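Side-chain contacts in thermotoga maritima TmcAL (Thermotoga maritima, PDB 5Y0T), which belongs to the HIGH nucleotidyl transferase family of the HUP clan, and is modelled here with adenosine-5'-rp-alpha-thio-triphosphate in its ligand pocket: residues I117-P122 with S178-G183; A146-F151 with W156-V161. All blocks are in the same frame, centred on the assembly; numbering follows the deposited sequence.

Interaction 1: I117-P122 with S178-G183; sequences ILYEQP and SALKIG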
loop_
_atom_site.group_PDB
_atom_site.type_symbol
_atom_site.label_atom_id
_atom_site.label_comp_id
_atom_site.label_asym_id
_atom_site.label_seq_id
_atom_site.Cartn_x
_atom_site.Cartn_y
_atom_site.Cartn_z
ATOM N N ILE A 117 -25.625 -31.870 12.498
ATOM C CA ILE A 117 -26.515 -31.531 11.389
ATOM C C ILE A 117 -25.764 -30.809 10.285
ATOM O O ILE A 117 -25.894 -31.159 9.108
ATOM C CB ILE A 117 -27.703 -30.672 11.866
ATOM C CG1 ILE A 117 -28.547 -31.467 12.858
ATOM C CG2 ILE A 117 -28.577 -30.248 10.682
ATOM C CD1 ILE A 117 -29.512 -30.608 13.677
ATOM N N LEU A 118 -24.957 -29.817 10.655
ATOM C CA LEU A 118 -24.182 -29.070 9.664
ATOM C C LEU A 118 -23.134 -29.940 8.975
ATOM O O LEU A 118 -22.761 -29.697 7.825
ATOM C CB LEU A 118 -23.488 -27.864 10.310
ATOM C CG LEU A 118 -24.381 -26.859 11.044
ATOM C CD1 LEU A 118 -23.536 -25.747 11.632
ATOM C CD2 LEU A 118 -25.448 -26.290 10.105
ATOM N N TYR A 119 -22.641 -30.941 9.692
ATOM C CA TYR A 119 -21.681 -31.885 9.132
ATOM C C TYR A 119 -22.358 -32.854 8.166
ATOM O O TYR A 119 -21.893 -33.069 7.046
ATOM C CB TYR A 119 -20.986 -32.654 10.263
ATOM C CG TYR A 119 -20.076 -33.770 9.807
ATOM C CD1 TYR A 119 -19.015 -33.528 8.928
ATOM C CD2 TYR A 119 -20.257 -35.063 10.274
ATOM C CE1 TYR A 119 -18.177 -34.559 8.512
ATOM C CE2 TYR A 119 -19.426 -36.096 9.870
ATOM C CZ TYR A 119 -18.391 -35.840 8.992
ATOM O OH TYR A 119 -17.580 -36.880 8.599
ATOM N N GLU A 120 -23.468 -33.444 8.590
ATOM C CA GLU A 120 -24.120 -34.445 7.751
ATOM C C GLU A 120 -24.940 -33.839 6.619
ATOM O O GLU A 120 -25.153 -34.485 5.592
ATOM C CB GLU A 120 -24.983 -35.352 8.611
ATOM C CG GLU A 120 -24.137 -36.269 9.470
ATOM C CD GLU A 120 -24.969 -37.197 10.305
ATOM O OE1 GLU A 120 -26.206 -37.025 10.321
ATOM O OE2 GLU A 120 -24.385 -38.096 10.940
ATOM N N GLN A 121 -25.363 -32.592 6.797
ATOM C CA GLN A 121 -26.113 -31.878 5.762
ATOM C C GLN A 121 -27.339 -32.662 5.277
ATOM O O GLN A 121 -27.456 -32.948 4.088
ATOM C CB GLN A 121 -25.198 -31.564 4.565
ATOM C CG GLN A 121 -24.104 -30.523 4.837
ATOM C CD GLN A 121 -24.673 -29.105 4.896
ATOM O OE1 GLN A 121 -25.489 -28.724 4.059
ATOM N NE2 GLN A 121 -24.257 -28.328 5.900
ATOM N N PRO A 122 -28.261 -33.017 6.191
ATOM C CA PRO A 122 -29.464 -33.714 5.720
ATOM C C PRO A 122 -30.259 -32.865 4.712
ATOM O O PRO A 122 -30.285 -31.637 4.844
ATOM C CB PRO A 122 -30.265 -33.949 7.008
ATOM C CG PRO A 122 -29.764 -32.899 7.963
ATOM C CD PRO A 122 -28.314 -32.716 7.634
ATOM N N SER A 178 -15.660 -28.486 12.411
ATOM C CA SER A 178 -14.320 -28.660 11.840
ATOM C C SER A 178 -13.686 -29.991 12.235
ATOM O O SER A 178 -13.117 -30.695 11.397
ATOM C CB SER A 178 -13.405 -27.507 12.270
ATOM O OG SER A 178 -13.796 -26.308 11.612
ATOM N N ALA A 179 -13.785 -30.345 13.512
ATOM C CA ALA A 179 -13.229 -31.616 13.965
ATOM C C ALA A 179 -13.907 -32.779 13.251
ATOM O O ALA A 179 -13.247 -33.738 12.869
ATOM C CB ALA A 179 -13.388 -31.762 15.456
ATOM N N LEU A 180 -15.229 -32.693 13.079
ATOM C CA LEU A 180 -15.961 -33.730 12.348
ATOM C C LEU A 180 -15.450 -33.807 10.916
ATOM O O LEU A 180 -15.157 -34.895 10.407
ATOM C CB LEU A 180 -17.477 -33.459 12.361
ATOM C CG LEU A 180 -18.160 -33.697 13.711
ATOM C CD1 LEU A 180 -19.652 -33.303 13.684
ATOM C CD2 LEU A 180 -17.993 -35.156 14.102
ATOM N N LYS A 181 -15.317 -32.652 10.269
ATOM C CA LYS A 181 -14.853 -32.641 8.877
ATOM C C LYS A 181 -13.490 -33.295 8.707
ATOM O O LYS A 181 -13.268 -34.023 7.739
ATOM C CB LYS A 181 -14.794 -31.216 8.319
ATOM C CG LYS A 181 -16.145 -30.553 8.171
ATOM C CD LYS A 181 -16.107 -29.483 7.091
ATOM C CE LYS A 181 -14.806 -28.703 7.131
ATOM N NZ LYS A 181 -14.862 -27.481 6.284
ATOM N N ILE A 182 -12.561 -33.026 9.615
ATOM C CA ILE A 182 -11.233 -33.586 9.439
ATOM C C ILE A 182 -11.063 -34.930 10.127
ATOM O O ILE A 182 -9.979 -35.500 10.107
ATOM C CB ILE A 182 -10.121 -32.607 9.926
ATOM C CG1 ILE A 182 -10.144 -32.417 11.446
ATOM C CG2 ILE A 182 -10.254 -31.269 9.199
ATOM C CD1 ILE A 182 -8.938 -31.578 11.960
ATOM N N GLY A 183 -12.130 -35.451 10.725
ATOM C CA GLY A 183 -12.058 -36.774 11.323
ATOM C C GLY A 183 -11.291 -36.806 12.632
ATOM O O GLY A 183 -10.736 -37.825 13.006
#
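Y119 and L180 face each other across two helix ends, the last turn of helix 108-120 and that of helix 167-182, with their CA atoms 6.8 Å apart. With CG anti to the backbone N (chi1 174°), the phenol ring of Y119 is carried toward the second helix. The L180 CB sits 3.7 Å from the ring centroid of Y119, 13° off its normal, a CH-pi contact over the middle of one face. L180 CD1 lies alongside Y119 CB, 3.7 Å away, so the leucine touches both ring and CB. The outer ring passes the L180 carbonyl, Y119 CE1 to L180 O 3.6 Å, in van der Waals contact. K181 adds a looser touch, its CG 4.2 Å from Y119 CD1, before its chain leads away. Tyrosine offers an apolar face for packing and a polar hydroxyl compatible with partial exposure. Each helix stops here: Q121 takes positive phi and its NE2 donates to L118 O (2.8 Å), while G183 closes a Schellman motif with a positive phi favourable for glycine. On the far sides, I117 packs on helix 139-153, and S178 and I182 on helix 79-92; L118 touches Y125 and also V173 of helix 167-182.

Interaction 2: A146-F151 with W156-V161; sequences ALMRYF and WNEEEV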
loop_
_atom_site.group_PDB
_atom_site.type_symbol
_atom_site.label_atom_id
_atom_site.label_comp_id
_atom_site.label_asym_id
_atom_site.label_seq_id
_atom_site.Cartn_x
_atom_site.Cartn_y
_atom_site.Cartn_z
ATOM N N ALA A 146 -32.922 -21.883 9.003
ATOM C CA ALA A 146 -33.009 -23.233 8.455
ATOM C C ALA A 146 -32.924 -24.275 9.570
ATOM O O ALA A 146 -33.654 -25.276 9.560
ATOM C CB ALA A 146 -31.923 -23.458 7.428
ATOM N N LEU A 147 -32.041 -24.029 10.533
ATOM C CA LEU A 147 -31.901 -24.923 11.680
ATOM C C LEU A 147 -33.169 -24.920 12.515
ATOM O O LEU A 147 -33.641 -25.976 12.951
ATOM C CB LEU A 147 -30.693 -24.523 12.532
ATOM C CG LEU A 147 -29.329 -24.852 11.927
ATOM C CD1 LEU A 147 -28.214 -24.186 12.714
ATOM C CD2 LEU A 147 -29.109 -26.355 11.884
ATOM N N MET A 148 -33.739 -23.732 12.715
ATOM C CA MET A 148 -34.991 -23.612 13.451
ATOM C C MET A 148 -36.094 -24.416 12.788
ATOM O O MET A 148 -36.851 -25.119 13.457
ATOM C CB MET A 148 -35.424 -22.148 13.558
ATOM C CG MET A 148 -34.551 -21.314 14.467
ATOM S SD MET A 148 -35.016 -19.573 14.479
ATOM C CE MET A 148 -33.786 -18.936 15.602
ATOM N N ARG A 149 -36.187 -24.302 11.468
ATOM C CA ARG A 149 -37.239 -24.979 10.731
ATOM C C ARG A 149 -36.992 -26.480 10.786
ATOM O O ARG A 149 -37.936 -27.276 10.892
ATOM C CB ARG A 149 -37.309 -24.467 9.290
ATOM C CG ARG A 149 -37.899 -23.062 9.183
ATOM C CD ARG A 149 -37.806 -22.487 7.776
ATOM N NE ARG A 149 -38.687 -23.159 6.822
ATOM C CZ ARG A 149 -38.642 -22.967 5.506
ATOM N NH1 ARG A 149 -37.751 -22.132 4.988
ATOM N NH2 ARG A 149 -39.479 -23.615 4.705
ATOM N N TYR A 150 -35.720 -26.857 10.758
ATOM C CA TYR A 150 -35.318 -28.251 10.914
ATOM C C TYR A 150 -35.704 -28.769 12.298
ATOM O O TYR A 150 -36.304 -29.837 12.422
ATOM C CB TYR A 150 -33.810 -28.407 10.686
ATOM C CG TYR A 150 -33.349 -29.843 10.602
ATOM C CD1 TYR A 150 -33.582 -30.600 9.460
ATOM C CD2 TYR A 150 -32.686 -30.445 11.663
ATOM C CE1 TYR A 150 -33.169 -31.917 9.373
ATOM C CE2 TYR A 150 -32.267 -31.769 11.587
ATOM C CZ TYR A 150 -32.512 -32.496 10.438
ATOM O OH TYR A 150 -32.110 -33.806 10.352
ATOM N N PHE A 151 -35.369 -28.009 13.338
ATOM C CA PHE A 151 -35.755 -28.380 14.700
ATOM C C PHE A 151 -37.259 -28.594 14.838
ATOM O O PHE A 151 -37.695 -29.555 15.471
ATOM C CB PHE A 151 -35.286 -27.323 15.696
ATOM C CG PHE A 151 -33.912 -27.584 16.249
ATOM C CD1 PHE A 151 -32.857 -27.887 15.404
ATOM C CD2 PHE A 151 -33.681 -27.532 17.618
ATOM C CE1 PHE A 151 -31.585 -28.129 15.913
ATOM C CE2 PHE A 151 -32.422 -27.768 18.139
ATOM C CZ PHE A 151 -31.367 -28.067 17.285
ATOM N N TRP A 156 -38.565 -30.841 17.829
ATOM C CA TRP A 156 -37.720 -30.252 18.863
ATOM C C TRP A 156 -38.177 -28.826 19.141
ATOM O O TRP A 156 -39.088 -28.322 18.482
ATOM C CB TRP A 156 -36.249 -30.265 18.445
ATOM C CG TRP A 156 -35.731 -31.632 18.132
ATOM C CD1 TRP A 156 -36.287 -32.825 18.496
ATOM C CD2 TRP A 156 -34.558 -31.949 17.376
ATOM N NE1 TRP A 156 -35.527 -33.867 18.018
ATOM C CE2 TRP A 156 -34.460 -33.355 17.325
ATOM C CE3 TRP A 156 -33.584 -31.184 16.736
ATOM C CZ2 TRP A 156 -33.421 -34.007 16.663
ATOM C CZ3 TRP A 156 -32.552 -31.833 16.083
ATOM C CH2 TRP A 156 -32.480 -33.230 16.049
ATOM N N ASN A 157 -37.541 -28.174 20.108
ATOM C CA ASN A 157 -37.871 -26.788 20.394
ATOM C C ASN A 157 -36.928 -25.865 19.643
ATOM O O ASN A 157 -35.742 -25.763 19.974
ATOM C CB ASN A 157 -37.806 -26.498 21.895
ATOM C CG ASN A 157 -38.424 -25.157 22.250
ATOM O OD1 ASN A 157 -38.595 -24.289 21.386
ATOM N ND2 ASN A 157 -38.773 -24.983 23.520
ATOM N N GLU A 158 -37.479 -25.174 18.647
ATOM C CA GLU A 158 -36.695 -24.325 17.756
ATOM C C GLU A 158 -36.101 -23.110 18.461
ATOM O O GLU A 158 -35.118 -22.534 17.998
ATOM C CB GLU A 158 -37.562 -23.860 16.588
ATOM C CG GLU A 158 -38.800 -23.099 17.025
ATOM C CD GLU A 158 -39.437 -22.317 15.892
ATOM O OE1 GLU A 158 -38.747 -22.063 14.883
ATOM O OE2 GLU A 158 -40.627 -21.957 16.011
ATOM N N GLU A 159 -36.703 -22.708 19.577
ATOM C CA GLU A 159 -36.200 -21.561 20.321
ATOM C C GLU A 159 -34.797 -21.823 20.858
ATOM O O GLU A 159 -34.042 -20.887 21.117
ATOM C CB GLU A 159 -37.149 -21.199 21.465
ATOM C CG GLU A 159 -38.430 -20.544 20.992
ATOM C CD GLU A 159 -39.340 -20.134 22.138
ATOM O OE1 GLU A 159 -39.021 -20.459 23.303
ATOM O OE2 GLU A 159 -40.375 -19.485 21.868
ATOM N N GLU A 160 -34.447 -23.098 21.011
ATOM C CA GLU A 160 -33.128 -23.465 21.499
ATOM C C GLU A 160 -32.043 -23.003 20.520
ATOM O O GLU A 160 -30.929 -22.671 20.923
ATOM C CB GLU A 160 -33.033 -24.975 21.732
ATOM C CG GLU A 160 -32.332 -25.337 23.040
ATOM C CD GLU A 160 -31.927 -26.802 23.125
ATOM O OE1 GLU A 160 -32.435 -27.616 22.320
ATOM O OE2 GLU A 160 -31.090 -27.136 23.997
ATOM N N VAL A 161 -32.389 -22.960 19.237
ATOM C CA VAL A 161 -31.459 -22.532 18.189
ATOM C C VAL A 161 -31.046 -21.065 18.370
ATOM O O VAL A 161 -29.974 -20.652 17.916
ATOM C CB VAL A 161 -32.080 -22.747 16.780
ATOM C CG1 VAL A 161 -31.074 -22.436 15.671
ATOM C CG2 VAL A 161 -32.579 -24.183 16.643
#
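A helix end and the chain that doubles back along it form this contact: F151, near the end of helix 139-153, is enclosed by the following loop. Its ring is sandwiched. Over one face V161 CG2 stands 3.6 Å from the F151 centroid, a CH-pi contact; over the opposite face comes the edge of W156, led by CE3. The indole six-membered ring and the phenyl ring stand at 87°, a T-shaped pair with centroids 4.8 Å apart. One backbone bond ties the returning chain to the helix, W156 N to F151 O (2.8 Å, 149° at the hydrogen). Next, N157 makes an Asx turn, its OD1 accepting from E159 N (3.1 Å), and residues 158-161 take helical angles that bring V161 round to the helix. Beta-branched V161 spreads two methyls: CG2 goes to F151, CG1 to L147 CB at 3.8 Å. M148 meets this valine through its first methylenes, CG to V161 CB 3.7 Å. The aliphatic part of E158 packs on the M148 carbonyl, CB to M148 O 3.4 Å, an oxygen also hydrogen-bonded to S152 OG. At the F151 edge N157 O lies 3.6 Å from CD2; E160 OE1 is more distant, its carboxylate paired through OE2 with K163.

In the fold
Both contacts involve the group of helices between strands 98-103 and 187-192, and helix 108-120 connects them. I117, on the side of that helix turned from interaction 1, reaches Y150 and F151 of interaction 2 with its CD1, while the P122 ring packs against the Y150 hydroxyl. Interaction 1 is a small surface contact between elements far apart in sequence, an aromatic ring packed on a leucine side chain and its backbone. Interaction 2 is local, joining a helix to the loop just after it, and is larger and partly buried: its phenylalanine is covered on both faces, and a backbone hydrogen bond adds a polar tie. Tyrosine at the surface and phenylalanine inside match these settings.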